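Local structure of 2,5-dihydroxypyridine 5,6-dioxygenase (Pseudomonas putida KT2440, 7CUP) at residues Q7-Q10 with M11-V15. The protein cleaves the ring of 2,5-dihydroxypyridine between carbons 5 and 6 with dioxygen, giving N-formylmaleamate in aerobic nicotinate degradation, and uses iron(II) as cofactor. Numbering follows the deposited sequence.
Sequences QLTQ and MFEHV
M11 reaches back one turn to lie between L8 and Q7, its methyl CE 4.1 Å from CD1 of L8 and its sulfur SD 4.2 Å from CG of Q7. The bend at chi3 (57°) folds the thioether so that CE turns to the leucine while SD stays by the aliphatic part of the glutamine, whose amide lies further out. CD1 of L8 also meets the ring of F12, at CE1, 4.2 Å away. That ring presents its edge to the carbonyl O of L8, with CD1 of F12 3.5 Å from it. All of this lies on the N-terminal helix 5-18, an amphipathic alpha-helix whose i to i+4 bonds run from M11 N to Q7 O through H14 N to Q10 O. On its apolar face the unbranched M11 can bend to L129 and A130 as well as L8, while the flat ring of F12 meets W190 with planes at about 60°. With an alanine at M11 the thioether is gone, which is likely to leave CD1 of L8 without its methyl neighbour and open a gap toward L129 and A130. On the more polar side, E13 crosses T9, its OE2 3.6 Å from CG2; OG1 lies beside the backbone N (chi1 -65°) and bonds to N5 O. The long, charged glutamate carries OE2 outward to a salt bridge with R49 of a second subunit, and Q10 packs on that same arginine.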
# COMPACT_ATOMS: atom_id res chain seq x y z
N GLN A 7 19.77 0.22 -9.08
CA GLN A 7 20.79 -0.83 -9.29
C GLN A 7 20.11 -2.12 -9.76
O GLN A 7 20.68 -2.77 -10.65
CB GLN A 7 21.66 -1.10 -8.07
CG GLN A 7 22.79 -2.09 -8.35
CD GLN A 7 23.74 -2.24 -7.19
OE1 GLN A 7 24.10 -1.26 -6.53
NE2 GLN A 7 24.15 -3.47 -6.92
N LEU A 8 18.95 -2.49 -9.21
CA LEU A 8 18.20 -3.71 -9.64
C LEU A 8 17.80 -3.61 -11.13
O LEU A 8 17.95 -4.60 -11.85
CB LEU A 8 16.99 -3.91 -8.73
CG LEU A 8 16.28 -5.26 -8.86
CD1 LEU A 8 17.23 -6.41 -8.65
CD2 LEU A 8 15.15 -5.34 -7.88
N THR A 9 17.31 -2.45 -11.57
CA THR A 9 16.96 -2.21 -12.99
C THR A 9 18.23 -2.38 -13.83
O THR A 9 18.16 -3.08 -14.84
CB THR A 9 16.35 -0.82 -13.14
OG1 THR A 9 15.15 -0.89 -12.40
CG2 THR A 9 16.07 -0.44 -14.58
N GLN A 10 19.35 -1.80 -13.44
CA GLN A 10 20.63 -1.93 -14.22
C GLN A 10 21.05 -3.39 -14.31
O GLN A 10 21.55 -3.80 -15.39
CB GLN A 10 21.81 -1.16 -13.64
CG GLN A 10 21.84 0.28 -14.11
CD GLN A 10 22.81 1.07 -13.28
OE1 GLN A 10 23.87 0.56 -12.90
NE2 GLN A 10 22.44 2.31 -12.98
N MET A 11 20.89 -4.14 -13.23
CA MET A 11 21.23 -5.59 -13.23
C MET A 11 20.35 -6.27 -14.28
O MET A 11 20.88 -7.10 -15.05
CB MET A 11 21.04 -6.25 -11.87
CG MET A 11 22.16 -5.88 -10.86
SD MET A 11 21.63 -6.00 -9.14
CE MET A 11 21.09 -7.70 -9.08
N PHE A 12 19.05 -5.97 -14.30
CA PHE A 12 18.12 -6.64 -15.24
C PHE A 12 18.45 -6.21 -16.68
O PHE A 12 18.37 -7.06 -17.61
CB PHE A 12 16.65 -6.42 -14.90
CG PHE A 12 16.05 -7.53 -14.06
CD1 PHE A 12 16.18 -7.52 -12.68
CD2 PHE A 12 15.41 -8.60 -14.65
CE1 PHE A 12 15.64 -8.55 -11.91
CE2 PHE A 12 14.87 -9.63 -13.89
CZ PHE A 12 14.98 -9.59 -12.52
N GLU A 13 18.87 -4.97 -16.90
CA GLU A 13 19.35 -4.57 -18.25
C GLU A 13 20.53 -5.46 -18.65
O GLU A 13 20.53 -5.94 -19.80
CB GLU A 13 19.77 -3.11 -18.32
CG GLU A 13 18.59 -2.19 -18.15
CD GLU A 13 18.97 -0.73 -18.04
OE1 GLU A 13 19.49 -0.21 -19.06
OE2 GLU A 13 18.71 -0.12 -16.97
N HIS A 14 21.51 -5.65 -17.76
CA HIS A 14 22.72 -6.49 -18.03
C HIS A 14 22.30 -7.91 -18.42
O HIS A 14 22.71 -8.40 -19.51
CB HIS A 14 23.68 -6.45 -16.85
CG HIS A 14 24.77 -7.47 -16.95
ND1 HIS A 14 25.92 -7.24 -17.67
CD2 HIS A 14 24.91 -8.69 -16.40
CE1 HIS A 14 26.71 -8.29 -17.58
NE2 HIS A 14 26.11 -9.19 -16.80
N VAL A 15 21.46 -8.55 -17.62
CA VAL A 15 21.08 -9.98 -17.81
C VAL A 15 20.15 -10.10 -19.03
O VAL A 15 20.31 -11.09 -19.75
CB VAL A 15 20.49 -10.57 -16.51
CG1 VAL A 15 20.03 -12.01 -16.70
CG2 VAL A 15 21.52 -10.47 -15.37